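Local coordinates for breast cancer anti-estrogen resistance protein 1 (PDB 5W93) that serves as a docking scaffold in tyrosine kinase-based adhesion signalling and cell migration, and binds the paxillin LD1 motif through this C-terminal FAT-like domain, at residues A[24-29]-A[51-56]; A[31-35]-A[48-52]; A[40-46]-A[100-104]; A[89-93]-A[116-120]. The protein carries 2 engineered substitutions. All coordinates share one frame; numbering follows the deposited sequence. Where two conformers were deposited one is given.

Contact 1: residues A[24-29]-A[51-56]; sequences TLTDAV and FVILSA
Leu25 lies against the turn of Ser55 and Ala56, where helices 5-37 and 42-69 run nearly antiparallel, their local axes 8.6 Å apart at 167°. Leu25 CB sits 4.0 Å from Ser55 OG. With CG anti to the backbone N (chi1 179°), the side chain leans across the groove and forks. Leu25 CD1 does most of the touching: it presses on Ser55 OG at 3.2 Å and on the methyl CB of Ala56 at 3.8 Å. Within this pair, CD2 meets Ala56 CB. One turn on, the CB of Ala28 fits between Phe51 and Ser55, while Val52 CG2 comes up to the Ala28 carbonyl oxygen at 3.5 Å and brushes Val29 CG2. Thr24 turns its methyl, not its hydroxyl, to Ser55, CG2 to CB 3.7 Å. The Ser55 hydroxyl folds back onto its own helix (chi1 66°), where OG lies 3.0 Å from Phe51 O and 3.1 Å from Val52 O, either of which could take its proton. Both segments belong to the divergent helix-loop-helix region; Leu25 also meets Thr124 of helix 107-135. No hydrogen bond spans the pair: the buried hydroxyl is turned to its own helix, and cohesion comes from close-fitting methyl groups beside small residues.

Contact 2: residues A[31-35]-A[48-52]; sequences AFFTA and HSKFV
Phe32 and His48 place aromatic rings between helices 5-37 and 42-69, whose local axes cross at -159° with a closest approach of 9.5 Å. The Phe32 ring is reached at its edge by the methylene of His48, with Phe32 CD1 4.0 Å from His48 CB. The first torsion of Phe32 (chi1 171°) sets CG anti to the backbone N; in one of the two conformers modelled for Ser49, Phe32 CE1 then lies 3.3 Å from Ser49 OG. The imidazole of His48 is held between two dissimilar groups: the carbonyl oxygen of Ala31 lies over one face, near the rim, and Phe51 CE2 stands over the opposite face in an edge-to-face pair within helix 42-69.

Methyl groups fill in around the rings. Ala31 CB touches His48 ND1 at 3.7 Å, and Ala35 CB, one turn later, approaches His48 CD2 obliquely at 4.1 Å, from the same side of the ring as Ala31. Val52 CG2, which meets helix 5-37 further along, here packs 3.9 Å from Phe32 CB.

Polar bonds do not cross the pair. In that same conformer the Ser49 hydroxyl is hydrogen-bonded to Thr97 OG1 on helix 73-102, with a weak bond to Phe45 O; its approach to Phe32 CE1 is oblique to the ring and is a packing contact.

The contact closes the helix-loop-helix hairpin near its connection. Phe32 continues inward onto Met113 and Val117 of helix 107-135, and Lys50 NZ of helix 42-69 hydrogen-bonds to the bound peptide's backbone.

Contact 3: residues A[40-46]-A[100-104]; sequences QPPKIFV and AALQY
Pro42 and Ala101 bring their CA atoms to 5.4 Å where helix 42-69 begins and helix 73-102 ends, at one end of a FAT-like four-helix bundle. Pro41 holds the N-cap position, and its carbonyl oxygen accepts from both Ile44 N and Phe45 N as the first turn forms. The main side-chain event is a CH-pi contact: Pro42 CD stands 3.4 Å above the centroid of the Tyr104 ring, only 7° off its normal. Pro42 CG lies beside it, over the CB end of the tyrosine, so one edge of the pyrrolidine caps the aromatic face. Tyr104 has just left the helix, and with CG anti to the backbone N (chi1 -173°) its ring swings back under the opening turn, bringing OH to 3.6 Å from Pro41 CA.

Phe45 enters from the next turn. Its CG takes the crowded position between the backbone N and carbonyl carbon (chi1 71°), which lays one ring face over its own helix at Pro42 CA and turns the far edge to the other helix. There Phe45 CZ meets Ala100 CB at 3.9 Å, and Met113 of helix 107-135 touches both residues. Ala101 CB completes the seam against Pro42 CB and Val46 CG2. On the same phenyl ring, Phe45 CE2 approaches Tyr104 CD1 to 3.9 Å, with CD1 near the phenylalanine plane.

Contact 4: residues A[89-93]-A[116-120]; sequences LLRGI and RVKEL
Leu89 O accepts Ile93 N at 2.8 Å, a helical bond that joins two residues whose side chains both cross to helix 107-135. The segments run nearly antiparallel, with local axes 9.3 Å apart. Leu120 inserts between Leu89, Leu90 and Ile93: its CD1 faces Leu89 CB and Leu90 CD2, while CD2 meets Ile93 CD1 at 3.6 Å, the two side chains crossing at about a right angle. Ile93 CG1 also touches Arg116 CB at 3.9 Å. The same Ile93 CG1 lies 4.1 Å from Val117 CG2. Toward the edge, Leu89 CD2 lies against the Glu119 carboxylate carbon, CD, at 3.4 Å; the glutamate chain is extended and crosses the leucine almost perpendicularly. Arg116 bends at chi2 (-63°) and lies across Gly92, which has no side chain in the way, so NH1 comes 3.6 Å from Gly92 CA, near the guanidinium plane. Gly92 O itself is hydrogen-bonded to Thr96 OG1. Leu120 continues to Val52 and Ala56 of helix 42-69, which makes this pair part of the bundle interior. Inside, branched aliphatic groups interlock; at the border, the charged residues contribute carbon or edge-on contacts, and no hydrogen bond or salt bridge ties the two segments.

In the fold
Contacts 1 and 2 hold the same two helices, 5-37 and 42-69, and share Phe51 and Val52 in sequence, with Val52 packing in both. Contact 4 joins the other pair, 73-102 and 107-135, and meets contact 1 through Leu120 and Val117, and contact 2 through Val117 packed on Phe32. Contacts 1 and 4 lie about 7 Å from the centre of the chain and are mainly aliphatic; contact 2, also buried but about 12 Å out, brings in aromatic rings. Contact 3 joins helices 42-69 and 73-102, its centre about 21 Å from that of the chain; there proline and tyrosine replace interior methyls and burial is partial. Ala35 O and Gln40 N, probably hydrogen-bonded, link contacts 2 and 3.

Contact 1: residues A[24-29]-A[51-56]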
# COMPACT_ATOMS: atom_id res chain seq x y z
N THR A 24 -9.33 6.12 -0.33
CA THR A 24 -8.40 6.73 -1.28
C THR A 24 -7.61 5.65 -2.03
O THR A 24 -7.39 5.75 -3.25
CB THR A 24 -7.43 7.69 -0.56
OG1 THR A 24 -8.16 8.81 -0.05
CG2 THR A 24 -6.35 8.20 -1.51
N LEU A 25 -7.16 4.63 -1.30
CA LEU A 25 -6.37 3.56 -1.92
C LEU A 25 -7.19 2.78 -2.92
O LEU A 25 -6.72 2.46 -4.01
CB LEU A 25 -5.79 2.62 -0.87
CG LEU A 25 -4.95 1.45 -1.39
CD1 LEU A 25 -3.81 1.94 -2.29
CD2 LEU A 25 -4.38 0.67 -0.23
N THR A 26 -8.43 2.47 -2.55
CA THR A 26 -9.32 1.72 -3.43
C THR A 26 -9.58 2.49 -4.72
O THR A 26 -9.57 1.90 -5.80
CB THR A 26 -10.66 1.40 -2.75
OG1 THR A 26 -10.40 0.75 -1.50
CG2 THR A 26 -11.48 0.47 -3.63
N ASP A 27 -9.80 3.80 -4.60
CA ASP A 27 -9.97 4.64 -5.78
C ASP A 27 -8.69 4.63 -6.64
O ASP A 27 -8.77 4.60 -7.87
CB ASP A 27 -10.34 6.07 -5.40
CG ASP A 27 -11.74 6.18 -4.82
OD1 ASP A 27 -12.54 5.23 -5.01
OD2 ASP A 27 -12.05 7.21 -4.19
N ALA A 28 -7.52 4.66 -6.01
CA ALA A 28 -6.27 4.71 -6.78
C ALA A 28 -5.96 3.38 -7.47
O ALA A 28 -5.48 3.34 -8.61
CB ALA A 28 -5.09 5.14 -5.89
N VAL A 29 -6.21 2.28 -6.76
CA VAL A 29 -6.03 0.95 -7.32
C VAL A 29 -7.01 0.67 -8.47
O VAL A 29 -6.61 0.15 -9.51
CB VAL A 29 -6.17 -0.13 -6.23
CG1 VAL A 29 -6.23 -1.51 -6.84
CG2 VAL A 29 -5.00 -0.03 -5.25
N PHE A 51 0.26 7.07 -7.83
CA PHE A 51 -0.92 7.38 -7.01
C PHE A 51 -1.21 6.23 -6.03
O PHE A 51 -1.59 6.44 -4.86
CB PHE A 51 -2.17 7.61 -7.89
CG PHE A 51 -2.03 8.71 -8.91
CD1 PHE A 51 -1.16 9.78 -8.71
CD2 PHE A 51 -2.80 8.69 -10.07
CE1 PHE A 51 -1.05 10.80 -9.65
CE2 PHE A 51 -2.68 9.72 -11.02
CZ PHE A 51 -1.81 10.76 -10.80
N VAL A 52 -1.04 5.00 -6.52
CA VAL A 52 -1.23 3.81 -5.68
C VAL A 52 -0.22 3.79 -4.53
O VAL A 52 -0.58 3.54 -3.37
CB VAL A 52 -1.10 2.51 -6.50
CG1 VAL A 52 -0.97 1.32 -5.58
CG2 VAL A 52 -2.33 2.35 -7.41
N ILE A 53 1.03 4.07 -4.86
CA ILE A 53 2.12 4.06 -3.89
C ILE A 53 1.91 5.14 -2.82
O ILE A 53 2.00 4.89 -1.62
CB ILE A 53 3.47 4.28 -4.61
CG1 ILE A 53 3.80 3.05 -5.46
CG2 ILE A 53 4.59 4.53 -3.61
CD1 ILE A 53 4.93 3.31 -6.48
N LEU A 54 1.64 6.35 -3.27
CA LEU A 54 1.41 7.44 -2.33
C LEU A 54 0.25 7.15 -1.37
O LEU A 54 0.36 7.37 -0.17
CB LEU A 54 1.18 8.71 -3.13
CG LEU A 54 0.19 9.81 -2.78
CD1 LEU A 54 0.70 10.62 -1.60
CD2 LEU A 54 0.09 10.66 -4.03
N SER A 55 -0.85 6.62 -1.89
CA SER A 55 -2.03 6.39 -1.05
C SER A 55 -1.83 5.18 -0.11
O SER A 55 -2.22 5.23 1.06
CB SER A 55 -3.27 6.22 -1.93
OG SER A 55 -3.19 5.04 -2.73
N ALA A 56 -1.20 4.10 -0.59
CA ALA A 56 -0.88 2.98 0.29
C ALA A 56 0.17 3.34 1.35
O ALA A 56 0.17 2.78 2.45
CB ALA A 56 -0.40 1.78 -0.53

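Contact 2: residues A[31-35]-A[48-52]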
# COMPACT_ATOMS: atom_id res chain seq x y z
N ALA A 31 -8.41 2.93 -10.40
CA ALA A 31 -8.00 3.77 -11.51
C ALA A 31 -6.80 3.15 -12.21
O ALA A 31 -6.71 3.17 -13.44
CB ALA A 31 -7.68 5.18 -11.03
N PHE A 32 -5.89 2.58 -11.42
CA PHE A 32 -4.72 1.91 -11.98
C PHE A 32 -5.15 0.71 -12.84
O PHE A 32 -4.68 0.56 -13.97
CB PHE A 32 -3.76 1.45 -10.87
CG PHE A 32 -2.64 0.56 -11.38
CD1 PHE A 32 -1.47 1.11 -11.88
CD2 PHE A 32 -2.78 -0.82 -11.36
CE1 PHE A 32 -0.45 0.28 -12.36
CE2 PHE A 32 -1.77 -1.64 -11.83
CZ PHE A 32 -0.61 -1.08 -12.34
N PHE A 33 -6.03 -0.14 -12.32
CA PHE A 33 -6.48 -1.32 -13.07
C PHE A 33 -7.16 -0.93 -14.37
O PHE A 33 -6.97 -1.58 -15.39
CB PHE A 33 -7.42 -2.19 -12.24
CG PHE A 33 -6.75 -2.93 -11.12
CD1 PHE A 33 -5.42 -3.31 -11.22
CD2 PHE A 33 -7.46 -3.26 -9.97
CE1 PHE A 33 -4.80 -4.00 -10.18
CE2 PHE A 33 -6.85 -3.96 -8.94
CZ PHE A 33 -5.51 -4.32 -9.04
N THR A 34 -7.94 0.15 -14.32
CA THR A 34 -8.66 0.65 -15.50
C THR A 34 -7.69 1.15 -16.58
O THR A 34 -7.90 0.90 -17.78
CB THR A 34 -9.63 1.78 -15.12
OG1 THR A 34 -10.75 1.21 -14.42
CG2 THR A 34 -10.13 2.55 -16.36
N ALA A 35 -6.64 1.84 -16.15
CA ALA A 35 -5.57 2.28 -17.04
C ALA A 35 -4.93 1.09 -17.76
O ALA A 35 -4.68 1.16 -18.96
CB ALA A 35 -4.51 3.04 -16.27
N HIS A 48 -0.36 6.49 -12.53
CA HIS A 48 -1.31 5.79 -11.67
C HIS A 48 -0.60 4.89 -10.65
O HIS A 48 -1.08 4.70 -9.54
CB HIS A 48 -2.32 5.00 -12.50
CG HIS A 48 -3.37 5.88 -13.11
ND1 HIS A 48 -4.47 6.33 -12.39
CD2 HIS A 48 -3.46 6.45 -14.33
CE1 HIS A 48 -5.20 7.12 -13.16
NE2 HIS A 48 -4.61 7.21 -14.34
N SER A 49 0.56 4.35 -11.02
CA SER A 49 1.39 3.61 -10.08
C SER A 49 1.78 4.50 -8.91
O SER A 49 1.65 4.12 -7.74
CB SER A 49 2.64 3.06 -10.77
OG SER A 49 2.33 1.88 -11.49
N LYS A 50 2.26 5.70 -9.22
CA LYS A 50 2.65 6.63 -8.18
C LYS A 50 1.47 6.97 -7.27
O LYS A 50 1.65 7.13 -6.06
CB LYS A 50 3.24 7.90 -8.78
CG LYS A 50 4.60 7.66 -9.45
CD LYS A 50 5.29 8.97 -9.77
CE LYS A 50 4.76 9.56 -11.04
NZ LYS A 50 5.87 10.19 -11.84
N PHE A 51 0.26 7.07 -7.83
CA PHE A 51 -0.92 7.38 -7.01
C PHE A 51 -1.21 6.23 -6.03
O PHE A 51 -1.59 6.44 -4.86
CB PHE A 51 -2.17 7.61 -7.89
CG PHE A 51 -2.03 8.71 -8.91
CD1 PHE A 51 -1.16 9.78 -8.71
CD2 PHE A 51 -2.80 8.69 -10.07
CE1 PHE A 51 -1.05 10.80 -9.65
CE2 PHE A 51 -2.68 9.72 -11.02
CZ PHE A 51 -1.81 10.76 -10.80
N VAL A 52 -1.04 5.00 -6.52
CA VAL A 52 -1.23 3.81 -5.68
C VAL A 52 -0.22 3.79 -4.53
O VAL A 52 -0.58 3.54 -3.37
CB VAL A 52 -1.10 2.51 -6.50
CG1 VAL A 52 -0.97 1.32 -5.58
CG2 VAL A 52 -2.33 2.35 -7.41

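Contact 3: residues A[40-46]-A[100-104]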
# COMPACT_ATOMS: atom_id res chain seq x y z
N GLN A 40 -3.50 1.68 -21.63
CA GLN A 40 -2.88 3.01 -21.58
C GLN A 40 -1.35 2.87 -21.60
O GLN A 40 -0.82 1.88 -21.10
CB GLN A 40 -3.33 3.78 -20.34
CG GLN A 40 -4.82 4.13 -20.35
CD GLN A 40 -5.20 4.90 -21.60
OE1 GLN A 40 -4.64 5.96 -21.89
NE2 GLN A 40 -6.14 4.35 -22.37
N PRO A 41 -0.65 3.85 -22.19
CA PRO A 41 0.82 3.84 -22.31
C PRO A 41 1.50 4.20 -20.98
O PRO A 41 0.80 4.62 -20.05
CB PRO A 41 1.08 4.90 -23.39
CG PRO A 41 -0.05 5.84 -23.28
CD PRO A 41 -1.25 5.00 -22.89
N PRO A 42 2.84 4.05 -20.90
CA PRO A 42 3.55 4.36 -19.65
C PRO A 42 3.30 5.76 -19.07
O PRO A 42 3.27 5.86 -17.85
CB PRO A 42 5.03 4.19 -20.03
CG PRO A 42 4.98 3.08 -21.08
CD PRO A 42 3.75 3.43 -21.89
N LYS A 43 3.11 6.79 -19.88
CA LYS A 43 2.93 8.12 -19.30
C LYS A 43 1.68 8.16 -18.42
O LYS A 43 1.60 8.97 -17.50
CB LYS A 43 2.86 9.22 -20.37
CG LYS A 43 1.72 9.12 -21.35
CD LYS A 43 1.84 10.28 -22.34
CE LYS A 43 0.52 10.67 -22.97
NZ LYS A 43 0.66 11.95 -23.75
N ILE A 44 0.74 7.26 -18.71
CA ILE A 44 -0.48 7.12 -17.93
C ILE A 44 -0.34 6.09 -16.78
O ILE A 44 -0.64 6.42 -15.63
CB ILE A 44 -1.67 6.71 -18.82
CG1 ILE A 44 -1.90 7.73 -19.94
CG2 ILE A 44 -2.94 6.52 -17.96
CD1 ILE A 44 -2.20 9.14 -19.45
N PHE A 45 0.09 4.86 -17.05
CA PHE A 45 0.04 3.87 -15.97
C PHE A 45 1.14 4.09 -14.92
O PHE A 45 0.95 3.72 -13.75
CB PHE A 45 0.03 2.42 -16.50
CG PHE A 45 1.33 1.92 -17.12
CD1 PHE A 45 2.43 1.63 -16.33
CD2 PHE A 45 1.39 1.63 -18.48
CE1 PHE A 45 3.60 1.13 -16.89
CE2 PHE A 45 2.55 1.12 -19.04
CZ PHE A 45 3.66 0.87 -18.25
N VAL A 46 2.25 4.73 -15.31
CA VAL A 46 3.29 5.10 -14.35
C VAL A 46 2.79 6.18 -13.37
O VAL A 46 3.06 6.10 -12.18
CB VAL A 46 4.58 5.61 -15.06
CG1 VAL A 46 5.51 6.27 -14.06
CG2 VAL A 46 5.29 4.44 -15.79
N ALA A 100 7.72 -2.62 -16.67
CA ALA A 100 6.62 -2.53 -17.64
C ALA A 100 6.78 -1.34 -18.59
O ALA A 100 6.33 -1.40 -19.74
CB ALA A 100 5.26 -2.44 -16.90
N ALA A 101 7.41 -0.27 -18.12
CA ALA A 101 7.66 0.90 -18.94
C ALA A 101 8.84 0.66 -19.86
O ALA A 101 8.77 0.93 -21.06
CB ALA A 101 7.91 2.13 -18.07
N LEU A 102 9.93 0.16 -19.30
CA LEU A 102 11.14 -0.10 -20.08
C LEU A 102 10.89 -1.11 -21.20
O LEU A 102 11.52 -1.04 -22.27
CB LEU A 102 12.26 -0.61 -19.17
CG LEU A 102 12.87 0.38 -18.20
CD1 LEU A 102 13.85 -0.32 -17.29
CD2 LEU A 102 13.56 1.50 -18.97
N GLN A 103 9.98 -2.04 -20.96
CA GLN A 103 9.73 -3.11 -21.92
C GLN A 103 8.43 -2.90 -22.68
O GLN A 103 7.95 -3.80 -23.36
CB GLN A 103 9.72 -4.46 -21.21
CG GLN A 103 10.99 -4.76 -20.44
CD GLN A 103 10.85 -5.97 -19.52
OE1 GLN A 103 10.06 -6.87 -19.78
NE2 GLN A 103 11.61 -5.98 -18.43
N TYR A 104 7.85 -1.71 -22.56
CA TYR A 104 6.56 -1.42 -23.20
C TYR A 104 6.65 -1.51 -24.73
O TYR A 104 7.62 -1.05 -25.33
CB TYR A 104 6.06 -0.03 -22.78
CG TYR A 104 4.67 0.27 -23.27
CD1 TYR A 104 3.56 -0.19 -22.58
CD2 TYR A 104 4.46 1.01 -24.43
CE1 TYR A 104 2.27 0.07 -23.02
CE2 TYR A 104 3.17 1.28 -24.88
CZ TYR A 104 2.09 0.80 -24.17
OH TYR A 104 0.81 1.06 -24.61

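Contact 4: residues A[89-93]-A[116-120]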
# COMPACT_ATOMS: atom_id res chain seq x y z
N LEU A 89 5.98 -4.54 -0.70
CA LEU A 89 5.13 -4.51 -1.88
C LEU A 89 5.22 -3.17 -2.64
O LEU A 89 5.17 -3.15 -3.88
CB LEU A 89 3.69 -4.81 -1.50
CG LEU A 89 3.40 -6.21 -0.95
CD1 LEU A 89 1.96 -6.29 -0.45
CD2 LEU A 89 3.68 -7.28 -1.99
N LEU A 90 5.36 -2.06 -1.92
CA LEU A 90 5.57 -0.77 -2.57
C LEU A 90 6.86 -0.79 -3.41
O LEU A 90 6.86 -0.26 -4.52
CB LEU A 90 5.62 0.38 -1.56
CG LEU A 90 4.31 0.67 -0.80
CD1 LEU A 90 4.36 2.02 -0.09
CD2 LEU A 90 3.12 0.61 -1.73
N ARG A 91 7.94 -1.37 -2.89
CA ARG A 91 9.17 -1.48 -3.68
C ARG A 91 8.96 -2.38 -4.90
O ARG A 91 9.48 -2.11 -5.98
CB ARG A 91 10.34 -2.01 -2.83
CG ARG A 91 10.85 -1.00 -1.82
CD ARG A 91 12.10 -1.51 -1.10
NE ARG A 91 11.81 -2.61 -0.19
CZ ARG A 91 11.60 -2.45 1.12
NH1 ARG A 91 11.64 -1.24 1.65
NH2 ARG A 91 11.34 -3.51 1.89
N GLY A 92 8.19 -3.45 -4.70
CA GLY A 92 7.82 -4.34 -5.78
C GLY A 92 7.04 -3.62 -6.87
O GLY A 92 7.23 -3.88 -8.07
N ILE A 93 6.14 -2.74 -6.47
CA ILE A 93 5.38 -1.94 -7.43
C ILE A 93 6.30 -0.95 -8.18
O ILE A 93 6.16 -0.78 -9.39
CB ILE A 93 4.23 -1.20 -6.75
CG1 ILE A 93 3.21 -2.24 -6.24
CG2 ILE A 93 3.56 -0.23 -7.71
CD1 ILE A 93 2.20 -1.69 -5.32
N ARG A 116 1.40 -7.30 -8.53
CA ARG A 116 1.92 -6.68 -7.30
C ARG A 116 0.89 -5.72 -6.74
O ARG A 116 0.72 -5.65 -5.54
CB ARG A 116 3.22 -5.91 -7.52
CG ARG A 116 4.36 -6.73 -8.06
CD ARG A 116 4.82 -7.85 -7.12
NE ARG A 116 5.72 -8.72 -7.87
CZ ARG A 116 7.04 -8.57 -7.93
NH1 ARG A 116 7.65 -7.61 -7.24
NH2 ARG A 116 7.75 -9.41 -8.67
N VAL A 117 0.22 -4.98 -7.62
CA VAL A 117 -0.80 -4.04 -7.15
C VAL A 117 -1.99 -4.79 -6.56
O VAL A 117 -2.50 -4.39 -5.51
CB VAL A 117 -1.26 -3.10 -8.27
CG1 VAL A 117 -2.45 -2.25 -7.82
CG2 VAL A 117 -0.08 -2.20 -8.71
N LYS A 118 -2.40 -5.89 -7.19
CA LYS A 118 -3.47 -6.73 -6.61
C LYS A 118 -3.09 -7.25 -5.22
O LYS A 118 -3.90 -7.21 -4.29
CB LYS A 118 -3.78 -7.95 -7.50
CG LYS A 118 -4.60 -7.70 -8.74
CD LYS A 118 -4.99 -9.06 -9.37
CE LYS A 118 -5.40 -8.93 -10.84
NZ LYS A 118 -5.07 -10.18 -11.61
N GLU A 119 -1.86 -7.73 -5.09
CA GLU A 119 -1.37 -8.24 -3.82
C GLU A 119 -1.35 -7.14 -2.76
O GLU A 119 -1.67 -7.38 -1.59
CB GLU A 119 0.03 -8.82 -3.98
CG GLU A 119 0.61 -9.35 -2.66
CD GLU A 119 1.93 -10.08 -2.84
OE1 GLU A 119 2.51 -10.02 -3.96
OE2 GLU A 119 2.39 -10.70 -1.86
N LEU A 120 -0.98 -5.93 -3.17
CA LEU A 120 -1.05 -4.77 -2.28
C LEU A 120 -2.48 -4.50 -1.81
O LEU A 120 -2.71 -4.31 -0.61
CB LEU A 120 -0.49 -3.52 -2.96
CG LEU A 120 -0.56 -2.25 -2.08
CD1 LEU A 120 0.45 -2.29 -0.94
CD2 LEU A 120 -0.37 -0.99 -2.92